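Hydrolase, haloacid dehalogenase-like family (Pseudomonas syringae pv. tomato, PDB 3S6J) is a metal-binding hydrolase of the haloacid dehalogenase superfamily that probably removes phosphate from sugar phosphates. Local coordinates at residues E[10-15]-E[145-150]; E[18-23]-E[81-86]; E[33-38]-E[72-77]. All blocks are in the same frame, centred on the assembly; numbering follows the deposited sequence.

Contact 1. Residues E[10-15]-E[145-150]. With CA (calcium ion), chain M.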
ATOM      1  N   ILE E  10      -8.530  22.623   0.647  1.00 36.70           N
ATOM      2  CA  ILE E  10      -8.196  21.979  -0.621  1.00 36.82           C
ATOM      3  C   ILE E  10      -8.017  20.476  -0.414  1.00 36.00           C
ATOM      4  O   ILE E  10      -7.069  20.038   0.238  1.00 34.90           O
ATOM      5  CB  ILE E  10      -6.933  22.571  -1.254  1.00 31.91           C
ATOM      6  CG1 ILE E  10      -7.068  24.091  -1.380  1.00 32.84           C
ATOM      7  CG2 ILE E  10      -6.722  21.949  -2.603  1.00 35.31           C
ATOM      8  CD1 ILE E  10      -5.791  24.812  -1.793  1.00 32.54           C
ATOM      9  N   PHE E  11      -8.945  19.697  -0.961  1.00 34.58           N
ATOM     10  CA  PHE E  11      -8.953  18.261  -0.750  1.00 33.43           C
ATOM     11  C   PHE E  11      -8.368  17.531  -1.956  1.00 34.64           C
ATOM     12  O   PHE E  11      -8.720  17.820  -3.103  1.00 36.11           O
ATOM     13  CB  PHE E  11     -10.381  17.760  -0.558  1.00 34.18           C
ATOM     14  CG  PHE E  11     -10.992  18.094   0.776  1.00 33.64           C
ATOM     15  CD1 PHE E  11     -10.802  17.265   1.866  1.00 32.96           C
ATOM     16  CD2 PHE E  11     -11.798  19.206   0.922  1.00 34.82           C
ATOM     17  CE1 PHE E  11     -11.397  17.556   3.082  1.00 34.97           C
ATOM     18  CE2 PHE E  11     -12.388  19.506   2.138  1.00 35.16           C
ATOM     19  CZ  PHE E  11     -12.183  18.689   3.220  1.00 34.27           C
ATOM     20  N   ASP E  12      -7.473  16.588  -1.700  1.00 30.43           N
ATOM     21  CA  ASP E  12      -7.153  15.601  -2.714  1.00 33.33           C
ATOM     22  C   ASP E  12      -8.377  14.667  -2.835  1.00 33.24           C
ATOM     23  O   ASP E  12      -9.278  14.716  -1.989  1.00 32.01           O
ATOM     24  CB  ASP E  12      -5.901  14.829  -2.322  1.00 30.76           C
ATOM     25  CG  ASP E  12      -5.685  13.616  -3.188  1.00 32.67           C
ATOM     26  OD1 ASP E  12      -5.396  13.788  -4.384  1.00 31.93           O
ATOM     27  OD2 ASP E  12      -5.816  12.491  -2.668  1.00 32.30           O
ATOM     28  N   LEU E  13      -8.429  13.830  -3.872  1.00 32.66           N
ATOM     29  CA  LEU E  13      -9.624  13.002  -4.085  1.00 31.33           C
ATOM     30  C   LEU E  13      -9.372  11.510  -3.875  1.00 31.53           C
ATOM     31  O   LEU E  13      -9.777  10.924  -2.869  1.00 34.18           O
ATOM     32  CB  LEU E  13     -10.200  13.267  -5.477  1.00 31.66           C
ATOM     33  CG  LEU E  13     -11.502  12.567  -5.892  1.00 33.84           C
ATOM     34  CD1 LEU E  13     -12.611  12.712  -4.832  1.00 32.42           C
ATOM     35  CD2 LEU E  13     -11.963  13.113  -7.252  1.00 35.78           C
ATOM     36  N   ASP E  14      -8.700  10.911  -4.843  1.00 32.79           N
ATOM     37  CA  ASP E  14      -8.339   9.505  -4.829  1.00 33.64           C
ATOM     38  C   ASP E  14      -7.459   9.175  -3.601  1.00 33.26           C
ATOM     39  O   ASP E  14      -6.317   9.601  -3.529  1.00 31.08           O
ATOM     40  CB  ASP E  14      -7.648   9.228  -6.176  1.00 33.23           C
ATOM     41  CG  ASP E  14      -6.819   7.965  -6.191  1.00 34.25           C
ATOM     42  OD1 ASP E  14      -5.636   8.060  -6.582  1.00 37.14           O
ATOM     43  OD2 ASP E  14      -7.338   6.878  -5.861  1.00 35.94           O
ATOM     44  N   GLY E  15      -8.011   8.455  -2.621  1.00 32.20           N
ATOM     45  CA  GLY E  15      -7.254   8.034  -1.451  1.00 28.81           C
ATOM     46  C   GLY E  15      -7.519   8.909  -0.247  1.00 31.31           C
ATOM     47  O   GLY E  15      -7.105   8.602   0.874  1.00 31.17           O
ATOM     48  N   TYR E 145       1.080  21.328 -14.844  1.00 47.72           N
ATOM     49  CA  TYR E 145       1.856  20.373 -14.063  1.00 44.04           C
ATOM     50  C   TYR E 145       1.028  19.801 -12.930  1.00 43.27           C
ATOM     51  O   TYR E 145       0.236  20.508 -12.300  1.00 42.99           O
ATOM     52  CB  TYR E 145       3.119  21.059 -13.521  1.00 45.94           C
ATOM     53  CG  TYR E 145       3.960  21.684 -14.615  1.00 47.86           C
ATOM     54  CD1 TYR E 145       4.640  20.888 -15.525  1.00 49.14           C
ATOM     55  CD2 TYR E 145       4.063  23.069 -14.744  1.00 50.56           C
ATOM     56  CE1 TYR E 145       5.412  21.447 -16.534  1.00 50.76           C
ATOM     57  CE2 TYR E 145       4.830  23.643 -15.748  1.00 50.92           C
ATOM     58  CZ  TYR E 145       5.502  22.826 -16.648  1.00 56.43           C
ATOM     59  OH  TYR E 145       6.275  23.375 -17.668  1.00 59.48           O
ATOM     60  N   GLY E 146       1.204  18.510 -12.679  1.00 40.80           N
ATOM     61  CA  GLY E 146       0.504  17.858 -11.598  1.00 37.10           C
ATOM     62  C   GLY E 146       1.366  17.851 -10.360  1.00 36.22           C
ATOM     63  O   GLY E 146       2.478  18.396 -10.345  1.00 33.58           O
ATOM     64  N   LYS E 147       0.855  17.227  -9.311  1.00 33.64           N
ATOM     65  CA  LYS E 147       1.612  17.116  -8.081  1.00 32.62           C
ATOM     66  C   LYS E 147       2.927  16.387  -8.346  1.00 32.50           C
ATOM     67  O   LYS E 147       2.998  15.505  -9.206  1.00 33.18           O
ATOM     68  CB  LYS E 147       0.776  16.407  -7.028  1.00 33.35           C
ATOM     69  CG  LYS E 147      -0.517  17.140  -6.693  1.00 31.81           C
ATOM     70  CD  LYS E 147      -1.498  16.203  -5.984  1.00 30.75           C
ATOM     71  CE  LYS E 147      -2.884  16.826  -5.866  1.00 31.80           C
ATOM     72  NZ  LYS E 147      -3.866  15.895  -5.239  1.00 32.80           N
ATOM     73  N   PRO E 148       3.986  16.747  -7.605  1.00 33.29           N
ATOM     74  CA  PRO E 148       4.011  17.685  -6.476  1.00 28.59           C
ATOM     75  C   PRO E 148       4.191  19.168  -6.840  1.00 33.74           C
ATOM     76  O   PRO E 148       4.440  19.985  -5.936  1.00 30.51           O
ATOM     77  CB  PRO E 148       5.228  17.202  -5.708  1.00 29.52           C
ATOM     78  CG  PRO E 148       6.193  16.884  -6.841  1.00 33.59           C
ATOM     79  CD  PRO E 148       5.293  16.071  -7.759  1.00 31.97           C
ATOM     80  N   ASP E 149       4.104  19.518  -8.126  1.00 33.89           N
ATOM     81  CA  ASP E 149       4.060  20.925  -8.500  1.00 32.90           C
ATOM     82  C   ASP E 149       2.840  21.576  -7.836  1.00 35.17           C
ATOM     83  O   ASP E 149       1.776  20.956  -7.716  1.00 33.33           O
ATOM     84  CB  ASP E 149       4.019  21.098 -10.012  1.00 37.68           C
ATOM     85  CG  ASP E 149       4.305  22.529 -10.440  1.00 41.18           C
ATOM     86  OD1 ASP E 149       3.406  23.395 -10.281  1.00 39.09           O
ATOM     87  OD2 ASP E 149       5.430  22.782 -10.936  1.00 42.56           O
ATOM     88  N   PRO E 150       3.014  22.809  -7.345  1.00 35.40           N
ATOM     89  CA  PRO E 150       1.984  23.539  -6.598  1.00 36.86           C
ATOM     90  C   PRO E 150       0.828  24.005  -7.484  1.00 40.45           C
ATOM     91  O   PRO E 150      -0.152  24.558  -6.968  1.00 41.96           O
ATOM     92  CB  PRO E 150       2.735  24.771  -6.075  1.00 36.20           C
ATOM     93  CG  PRO E 150       4.179  24.467  -6.239  1.00 33.82           C
ATOM     94  CD  PRO E 150       4.286  23.546  -7.395  1.00 35.54           C
TER
HETATM   95 CA    CA M   1      -4.231  10.803  -3.667  1.00 34.38          CA
HETATM   96  O   HOH W   1      -2.387  12.340  -4.004  1.00 28.39           O
HETATM   97  O   HOH W   2      -4.039  10.370  -6.173  1.00 32.71           O
HETATM   98  O   HOH W   3      -2.583   8.702  -3.614  1.00 30.50           O
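The metal site of a haloacid dehalogenase (HAD) domain sits where the loop after strand 8-11 meets the loop before helix 151-160, and Asp12 and Lys147 join the two across it. One Asp12 carboxylate serves two cations: OD2 binds the calcium ion at 2.5 Å, while OD1 forms a salt bridge with Lys147 NZ at 2.7 Å. The lysine chain is extended beyond CG, and although Asp12 CA and Lys147 CA are 10.4 Å apart, its ammonium reaches the carboxylate. NZ is further held by a salt bridge to Asp176 and a hydrogen bond to the carbonyl of Ala113, and Thr16 OG1 bonds to Asp12 OD2, so both charged ends are fixed in a buried setting. On the metal, Asp14 contributes its backbone O at 2.4 Å rather than its carboxylate. Three waters and Asp172 complete the six ligands; the water 2.5 Å from the calcium ion also donates to Asp14 OD1 at 2.8 Å. An aspartate pair on the DxDx(T/V) loop, with a lysine brought in from a distant loop, is the hallmark of the HAD active site.

Contact 2. Residues E[18-23]-E[81-86]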
ATOM      1  N   THR E  18     -12.232   9.290  -1.517  1.00 32.46           N
ATOM      2  CA  THR E  18     -12.696   7.999  -1.999  1.00 32.75           C
ATOM      3  C   THR E  18     -11.616   6.942  -1.848  1.00 34.34           C
ATOM      4  O   THR E  18     -10.422   7.216  -2.060  1.00 33.43           O
ATOM      5  CB  THR E  18     -13.097   8.038  -3.499  1.00 34.31           C
ATOM      6  OG1 THR E  18     -12.047   8.642  -4.262  1.00 34.15           O
ATOM      7  CG2 THR E  18     -14.384   8.811  -3.692  1.00 33.76           C
ATOM      8  N   ASP E  19     -12.043   5.721  -1.531  1.00 32.74           N
ATOM      9  CA  ASP E  19     -11.119   4.598  -1.379  1.00 31.92           C
ATOM     10  C   ASP E  19     -10.728   4.020  -2.744  1.00 33.86           C
ATOM     11  O   ASP E  19     -11.198   2.946  -3.141  1.00 35.42           O
ATOM     12  CB  ASP E  19     -11.736   3.530  -0.486  1.00 32.04           C
ATOM     13  CG  ASP E  19     -10.738   2.494  -0.042  1.00 32.10           C
ATOM     14  OD1 ASP E  19      -9.555   2.598  -0.440  1.00 29.28           O
ATOM     15  OD2 ASP E  19     -11.147   1.573   0.711  1.00 33.26           O
ATOM     16  N   SER E  20      -9.860   4.731  -3.456  1.00 29.55           N
ATOM     17  CA  SER E  20      -9.576   4.383  -4.845  1.00 33.64           C
ATOM     18  C   SER E  20      -8.100   4.230  -5.234  1.00 30.83           C
ATOM     19  O   SER E  20      -7.806   3.874  -6.371  1.00 31.20           O
ATOM     20  CB  SER E  20     -10.255   5.377  -5.790  1.00 33.52           C
ATOM     21  OG  SER E  20      -9.958   6.705  -5.434  1.00 32.71           O
ATOM     22  N   VAL E  21      -7.187   4.462  -4.297  1.00 29.52           N
ATOM     23  CA  VAL E  21      -5.766   4.306  -4.581  1.00 30.07           C
ATOM     24  C   VAL E  21      -5.423   2.896  -5.063  1.00 29.84           C
ATOM     25  O   VAL E  21      -4.656   2.731  -5.986  1.00 29.79           O
ATOM     26  CB  VAL E  21      -4.898   4.642  -3.335  1.00 30.88           C
ATOM     27  CG1 VAL E  21      -3.467   4.192  -3.549  1.00 28.97           C
ATOM     28  CG2 VAL E  21      -4.954   6.142  -3.001  1.00 29.27           C
ATOM     29  N   TYR E  22      -5.992   1.880  -4.423  1.00 28.85           N
ATOM     30  CA  TYR E  22      -5.656   0.507  -4.731  1.00 29.30           C
ATOM     31  C   TYR E  22      -6.185   0.097  -6.114  1.00 31.92           C
ATOM     32  O   TYR E  22      -5.589  -0.752  -6.795  1.00 30.25           O
ATOM     33  CB  TYR E  22      -6.131  -0.444  -3.606  1.00 29.68           C
ATOM     34  CG  TYR E  22      -5.314  -0.257  -2.333  1.00 31.78           C
ATOM     35  CD1 TYR E  22      -5.523   0.846  -1.502  1.00 31.15           C
ATOM     36  CD2 TYR E  22      -4.307  -1.157  -1.978  1.00 31.83           C
ATOM     37  CE1 TYR E  22      -4.774   1.035  -0.345  1.00 29.32           C
ATOM     38  CE2 TYR E  22      -3.547  -0.963  -0.827  1.00 29.12           C
ATOM     39  CZ  TYR E  22      -3.786   0.135  -0.022  1.00 27.48           C
ATOM     40  OH  TYR E  22      -3.025   0.344   1.103  1.00 26.84           O
ATOM     41  N   GLN E  23      -7.288   0.714  -6.535  1.00 29.31           N
ATOM     42  CA  GLN E  23      -7.770   0.510  -7.895  1.00 31.45           C
ATOM     43  C   GLN E  23      -6.810   1.188  -8.885  1.00 31.19           C
ATOM     44  O   GLN E  23      -6.484   0.625  -9.936  1.00 28.01           O
ATOM     45  CB  GLN E  23      -9.213   1.012  -8.058  1.00 31.82           C
ATOM     46  CG  GLN E  23     -10.278   0.102  -7.440  1.00 31.11           C
ATOM     47  CD  GLN E  23     -10.324   0.168  -5.914  1.00 32.90           C
ATOM     48  OE1 GLN E  23      -9.984   1.186  -5.305  1.00 30.20           O
ATOM     49  NE2 GLN E  23     -10.757  -0.918  -5.294  1.00 37.08           N
ATOM     50  N   GLN E  81      -8.535   2.813 -19.292  1.00 40.35           N
ATOM     51  CA  GLN E  81      -9.395   1.690 -19.602  1.00 39.76           C
ATOM     52  C   GLN E  81      -9.468   0.710 -18.433  1.00 40.56           C
ATOM     53  O   GLN E  81     -10.561   0.304 -18.035  1.00 40.72           O
ATOM     54  CB  GLN E  81      -8.942   1.010 -20.895  1.00 41.16           C
ATOM     55  CG  GLN E  81      -9.211   1.872 -22.143  1.00 44.94           C
ATOM     56  CD  GLN E  81      -8.159   1.730 -23.241  1.00 48.35           C
ATOM     57  OE1 GLN E  81      -7.637   0.635 -23.495  1.00 47.29           O
ATOM     58  NE2 GLN E  81      -7.849   2.846 -23.903  1.00 50.57           N
ATOM     59  N   ALA E  82      -8.322   0.337 -17.871  1.00 39.07           N
ATOM     60  CA  ALA E  82      -8.336  -0.586 -16.738  1.00 39.64           C
ATOM     61  C   ALA E  82      -9.067   0.029 -15.550  1.00 38.94           C
ATOM     62  O   ALA E  82      -9.780  -0.667 -14.830  1.00 38.64           O
ATOM     63  CB  ALA E  82      -6.932  -1.021 -16.353  1.00 38.42           C
ATOM     64  N   TYR E  83      -8.904   1.334 -15.350  1.00 37.43           N
ATOM     65  CA  TYR E  83      -9.583   2.001 -14.241  1.00 39.22           C
ATOM     66  C   TYR E  83     -11.096   1.918 -14.438  1.00 40.15           C
ATOM     67  O   TYR E  83     -11.809   1.516 -13.535  1.00 40.98           O
ATOM     68  CB  TYR E  83      -9.143   3.465 -14.103  1.00 37.70           C
ATOM     69  CG  TYR E  83      -9.469   4.076 -12.754  1.00 38.35           C
ATOM     70  CD1 TYR E  83     -10.531   4.971 -12.595  1.00 37.84           C
ATOM     71  CD2 TYR E  83      -8.719   3.748 -11.630  1.00 39.76           C
ATOM     72  CE1 TYR E  83     -10.821   5.530 -11.359  1.00 36.63           C
ATOM     73  CE2 TYR E  83      -9.008   4.285 -10.389  1.00 38.08           C
ATOM     74  CZ  TYR E  83     -10.054   5.174 -10.259  1.00 38.06           C
ATOM     75  OH  TYR E  83     -10.312   5.690  -9.012  1.00 39.95           O
ATOM     76  N   GLU E  84     -11.576   2.299 -15.616  1.00 38.86           N
ATOM     77  CA  GLU E  84     -12.995   2.233 -15.913  1.00 42.49           C
ATOM     78  C   GLU E  84     -13.532   0.867 -15.504  1.00 43.09           C
ATOM     79  O   GLU E  84     -14.596   0.767 -14.882  1.00 44.85           O
ATOM     80  CB  GLU E  84     -13.264   2.464 -17.409  1.00 46.02           C
ATOM     81  CG  GLU E  84     -12.732   3.786 -17.974  1.00 48.54           C
ATOM     82  CD  GLU E  84     -13.021   3.951 -19.474  1.00 57.02           C
ATOM     83  OE1 GLU E  84     -12.281   4.715 -20.159  1.00 55.20           O
ATOM     84  OE2 GLU E  84     -13.985   3.307 -19.969  1.00 59.39           O
ATOM     85  N   ARG E  85     -12.800  -0.192 -15.844  1.00 42.62           N
ATOM     86  CA  ARG E  85     -13.275  -1.543 -15.544  1.00 41.11           C
ATOM     87  C   ARG E  85     -13.375  -1.773 -14.042  1.00 39.90           C
ATOM     88  O   ARG E  85     -14.054  -2.679 -13.592  1.00 41.57           O
ATOM     89  CB  ARG E  85     -12.392  -2.604 -16.207  1.00 41.25           C
ATOM     90  CG  ARG E  85     -12.502  -2.622 -17.736  1.00 44.19           C
ATOM     91  CD  ARG E  85     -11.758  -3.785 -18.372  1.00 42.26           C
ATOM     92  NE  ARG E  85     -10.307  -3.697 -18.208  1.00 46.28           N
ATOM     93  CZ  ARG E  85      -9.468  -3.176 -19.106  1.00 46.34           C
ATOM     94  NH1 ARG E  85      -9.928  -2.677 -20.251  1.00 46.45           N
ATOM     95  NH2 ARG E  85      -8.162  -3.148 -18.849  1.00 44.24           N
ATOM     96  N   LEU E  86     -12.717  -0.937 -13.255  1.00 39.10           N
ATOM     97  CA  LEU E  86     -12.748  -1.114 -11.811  1.00 39.96           C
ATOM     98  C   LEU E  86     -13.673  -0.108 -11.109  1.00 40.46           C
ATOM     99  O   LEU E  86     -13.717  -0.040  -9.876  1.00 38.37           O
ATOM    100  CB  LEU E  86     -11.333  -1.011 -11.251  1.00 38.44           C
ATOM    101  CG  LEU E  86     -10.355  -2.034 -11.813  1.00 40.51           C
ATOM    102  CD1 LEU E  86      -8.920  -1.591 -11.599  1.00 38.34           C
ATOM    103  CD2 LEU E  86     -10.600  -3.401 -11.211  1.00 41.06           C
TER
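Tyr83 OH and Ser20 meet without bonding to each other: the hydroxyl lies 3.2 Å from Ser20 CB and 3.7 Å from Ser20 OG. The polar ends turn to other partners, Ser20 OG to Asp14 OD2 and Tyr83 OH to Asn124 ND2. The setting is the helical cap of a HAD fold, where the start of helix 21-34, with Ser20 in the N-cap position, packs against the end of helix 69-85. Tyr83 reaches across because its ring leaves CB anti to the backbone N (chi1 -162°), carrying the hydroxyl to the helix start; the carbonyl O of Ser20 lies at the ring edge, near its plane. Further along the ring, Tyr83 CE2 touches Gln23 CB at 4.0 Å. Gln23 bends at chi2 (74°), which turns its amide from helix 69-85 and leaves the aliphatic part to pack; NE2 bonds to Gln89 OE1. Ser20 OG also accepts from Thr18 OG1 at 3.1 Å, so the residue bonded to the metal-site loop is held from the strand before it. Leu86 closes the other end of the contact, with CB 4.1 Å from Gln23 CG and CD1 resting 3.7 Å from the backbone O of Gln23.

Contact 3. Residues E[33-38]-E[72-77]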
ATOM      1  N   ASP E  33       2.392  -3.811 -17.194  1.00 31.20           N
ATOM      2  CA  ASP E  33       2.637  -5.201 -17.578  1.00 32.84           C
ATOM      3  C   ASP E  33       2.373  -5.388 -19.070  1.00 32.08           C
ATOM      4  O   ASP E  33       3.137  -6.065 -19.755  1.00 34.24           O
ATOM      5  CB  ASP E  33       1.769  -6.176 -16.778  1.00 30.55           C
ATOM      6  CG  ASP E  33       2.252  -6.364 -15.340  1.00 36.29           C
ATOM      7  OD1 ASP E  33       3.356  -5.881 -14.987  1.00 37.28           O
ATOM      8  OD2 ASP E  33       1.521  -7.014 -14.552  1.00 38.09           O
ATOM      9  N   ALA E  34       1.294  -4.786 -19.570  1.00 33.08           N
ATOM     10  CA  ALA E  34       0.926  -4.869 -21.000  1.00 34.19           C
ATOM     11  C   ALA E  34       2.025  -4.336 -21.902  1.00 33.58           C
ATOM     12  O   ALA E  34       2.090  -4.658 -23.092  1.00 35.08           O
ATOM     13  CB  ALA E  34      -0.338  -4.089 -21.266  1.00 30.80           C
ATOM     14  N   GLU E  35       2.858  -3.481 -21.329  1.00 33.04           N
ATOM     15  CA  GLU E  35       3.858  -2.755 -22.077  1.00 32.33           C
ATOM     16  C   GLU E  35       5.258  -3.200 -21.674  1.00 33.48           C
ATOM     17  O   GLU E  35       6.229  -2.473 -21.895  1.00 33.99           O
ATOM     18  CB  GLU E  35       3.673  -1.256 -21.866  1.00 32.79           C
ATOM     19  CG  GLU E  35       2.433  -0.689 -22.550  1.00 34.16           C
ATOM     20  CD  GLU E  35       2.577  -0.657 -24.070  1.00 37.68           C
ATOM     21  OE1 GLU E  35       3.709  -0.445 -24.562  1.00 33.37           O
ATOM     22  OE2 GLU E  35       1.556  -0.846 -24.771  1.00 41.64           O
ATOM     23  N   ASN E  36       5.359  -4.406 -21.107  1.00 32.80           N
ATOM     24  CA  ASN E  36       6.653  -4.985 -20.722  1.00 32.43           C
ATOM     25  C   ASN E  36       7.492  -4.032 -19.886  1.00 34.54           C
ATOM     26  O   ASN E  36       8.703  -3.883 -20.122  1.00 34.31           O
ATOM     27  CB  ASN E  36       7.479  -5.399 -21.943  1.00 32.82           C
ATOM     28  CG  ASN E  36       6.671  -6.121 -22.986  1.00 32.79           C
ATOM     29  OD1 ASN E  36       6.544  -5.660 -24.131  1.00 33.21           O
ATOM     30  ND2 ASN E  36       6.129  -7.258 -22.616  1.00 31.76           N
ATOM     31  N   ILE E  37       6.843  -3.351 -18.951  1.00 32.65           N
ATOM     32  CA  ILE E  37       7.539  -2.554 -17.945  1.00 34.15           C
ATOM     33  C   ILE E  37       7.117  -3.101 -16.583  1.00 36.24           C
ATOM     34  O   ILE E  37       6.218  -2.575 -15.934  1.00 32.77           O
ATOM     35  CB  ILE E  37       7.209  -1.048 -18.049  1.00 33.90           C
ATOM     36  CG1 ILE E  37       7.398  -0.566 -19.484  1.00 34.48           C
ATOM     37  CG2 ILE E  37       8.091  -0.217 -17.075  1.00 34.37           C
ATOM     38  CD1 ILE E  37       7.342   0.944 -19.646  1.00 34.65           C
ATOM     39  N   PRO E  38       7.752  -4.205 -16.174  1.00 39.02           N
ATOM     40  CA  PRO E  38       7.359  -4.953 -14.987  1.00 38.58           C
ATOM     41  C   PRO E  38       7.909  -4.245 -13.765  1.00 38.59           C
ATOM     42  O   PRO E  38       9.130  -4.104 -13.620  1.00 41.25           O
ATOM     43  CB  PRO E  38       8.041  -6.308 -15.199  1.00 42.32           C
ATOM     44  CG  PRO E  38       9.274  -5.979 -15.961  1.00 42.92           C
ATOM     45  CD  PRO E  38       8.954  -4.770 -16.819  1.00 41.38           C
ATOM     46  N   ALA E  72       4.086   6.449 -23.456  1.00 40.14           N
ATOM     47  CA  ALA E  72       3.496   7.123 -22.309  1.00 39.52           C
ATOM     48  C   ALA E  72       2.012   7.323 -22.563  1.00 40.82           C
ATOM     49  O   ALA E  72       1.174   7.064 -21.702  1.00 40.63           O
ATOM     50  CB  ALA E  72       4.181   8.462 -22.082  1.00 40.21           C
ATOM     51  N   GLU E  73       1.707   7.769 -23.773  1.00 42.90           N
ATOM     52  CA  GLU E  73       0.347   7.984 -24.234  1.00 43.29           C
ATOM     53  C   GLU E  73      -0.451   6.686 -24.203  1.00 42.94           C
ATOM     54  O   GLU E  73      -1.576   6.650 -23.693  1.00 43.42           O
ATOM     55  CB  GLU E  73       0.387   8.550 -25.660  1.00 45.45           C
ATOM     56  CG  GLU E  73      -0.371   9.855 -25.857  1.00 48.06           C
ATOM     57  CD  GLU E  73      -1.729   9.659 -26.522  1.00 59.54           C
ATOM     58  OE1 GLU E  73      -2.122  10.532 -27.343  1.00 59.60           O
ATOM     59  OE2 GLU E  73      -2.398   8.631 -26.229  1.00 59.44           O
ATOM     60  N   ARG E  74       0.120   5.620 -24.758  1.00 41.23           N
ATOM     61  CA  ARG E  74      -0.548   4.317 -24.737  1.00 42.06           C
ATOM     62  C   ARG E  74      -0.732   3.796 -23.306  1.00 40.62           C
ATOM     63  O   ARG E  74      -1.786   3.252 -22.975  1.00 39.93           O
ATOM     64  CB  ARG E  74       0.178   3.274 -25.608  1.00 39.87           C
ATOM     65  CG  ARG E  74       0.033   3.511 -27.111  1.00 45.84           C
ATOM     66  CD  ARG E  74       0.382   2.278 -27.948  1.00 41.92           C
ATOM     67  NE  ARG E  74       1.449   1.491 -27.337  1.00 43.11           N
ATOM     68  CZ  ARG E  74       2.747   1.702 -27.530  1.00 39.81           C
ATOM     69  NH1 ARG E  74       3.163   2.669 -28.333  1.00 43.72           N
ATOM     70  NH2 ARG E  74       3.630   0.933 -26.916  1.00 37.73           N
ATOM     71  N   LEU E  75       0.290   3.951 -22.465  1.00 38.59           N
ATOM     72  CA  LEU E  75       0.183   3.511 -21.068  1.00 38.54           C
ATOM     73  C   LEU E  75      -0.971   4.237 -20.394  1.00 38.88           C
ATOM     74  O   LEU E  75      -1.794   3.627 -19.700  1.00 36.67           O
ATOM     75  CB  LEU E  75       1.475   3.787 -20.304  1.00 35.25           C
ATOM     76  CG  LEU E  75       2.572   2.750 -20.487  1.00 34.93           C
ATOM     77  CD1 LEU E  75       3.908   3.363 -20.082  1.00 36.07           C
ATOM     78  CD2 LEU E  75       2.265   1.478 -19.687  1.00 33.94           C
ATOM     79  N   SER E  76      -1.022   5.546 -20.612  1.00 38.79           N
ATOM     80  CA  SER E  76      -2.121   6.371 -20.132  1.00 39.49           C
ATOM     81  C   SER E  76      -3.479   5.811 -20.578  1.00 41.88           C
ATOM     82  O   SER E  76      -4.353   5.569 -19.748  1.00 41.18           O
ATOM     83  CB  SER E  76      -1.942   7.808 -20.619  1.00 41.11           C
ATOM     84  OG  SER E  76      -2.904   8.659 -20.029  1.00 47.04           O
ATOM     85  N   GLU E  77      -3.655   5.591 -21.880  1.00 41.26           N
ATOM     86  CA  GLU E  77      -4.896   4.991 -22.369  1.00 42.38           C
ATOM     87  C   GLU E  77      -5.216   3.655 -21.702  1.00 39.57           C
ATOM     88  O   GLU E  77      -6.350   3.415 -21.302  1.00 39.18           O
ATOM     89  CB  GLU E  77      -4.872   4.820 -23.898  1.00 44.02           C
ATOM     90  CG  GLU E  77      -5.057   6.114 -24.670  1.00 48.34           C
ATOM     91  CD  GLU E  77      -5.273   5.895 -26.177  1.00 57.93           C
ATOM     92  OE1 GLU E  77      -6.395   5.482 -26.584  1.00 58.85           O
ATOM     93  OE2 GLU E  77      -4.321   6.147 -26.956  1.00 56.62           O
TER
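Glu35 and Arg74 pair at a partly exposed margin of the helical cap, where the turn after helix 21-34 meets helix 69-85. The grip is uneven. Arg74 NH2 donates to Glu35 OE1 at 2.7 Å, although the N-H...O angle is only 138°, while the second bond, from Arg74 NE to Glu35 OE2, is weak at 3.5 Å. The turn of the planes is consistent with this: carboxylate and guanidinium lie 51° apart, and OE1 is met on its syn side but 30° out of the carboxylate plane. The pair is therefore a lopsided two-point salt bridge, short at one oxygen and loose at the other. OE1 has a second donor in Gln71 NE2, so one oxygen takes bonds from two residues of helix 69-85.

Below the charges the contact is apolar. Glu35 bends at chi2, and its CG lies 3.6 Å from Leu75 CD2, so the glutamate's methylenes cover the leucine while its carboxylate serves the arginine. Ile37 CD1 adds a looser touch on Leu75 CD1 at 4.2 Å, and Leu56 of helix 52-63 also packs on Leu75.

The backbone polar groups at the helix end are satisfied locally: Asn36 N bonds to Asp33 O at 3.1 Å and Ile37 N returns to Leu32 O. Asn36, with positive phi, is the C-prime residue, and the side chain of Asp33 is paired with Lys29. Glu35 and Ile37, which flank Asn36, thus reach helix 69-85 from within the Schellman motif, the C-terminal cap that ends helix 21-34.

Contacts 2 and 3 join the same two helices, at opposite ends of helix 21-34 and at the end and in the first half of helix 69-85, with centres 16 Å apart; contact 1 instead ties the metal-site loop after strand 8-11 to a loop far along the chain. Both helix contacts are nested in the sequence loop that contact 1 closes. Contact 1 is buried and ionic, its charges spent on metal and counter-ions. Contact 2 is also mostly buried but works by carbon packing, its polar ends directed outside the pair, and Ser20 touches Asp14 of contact 1. Contact 3, partly exposed and about 13 Å from contact 1 between nearest atoms, combines a salt bridge with an apolar patch.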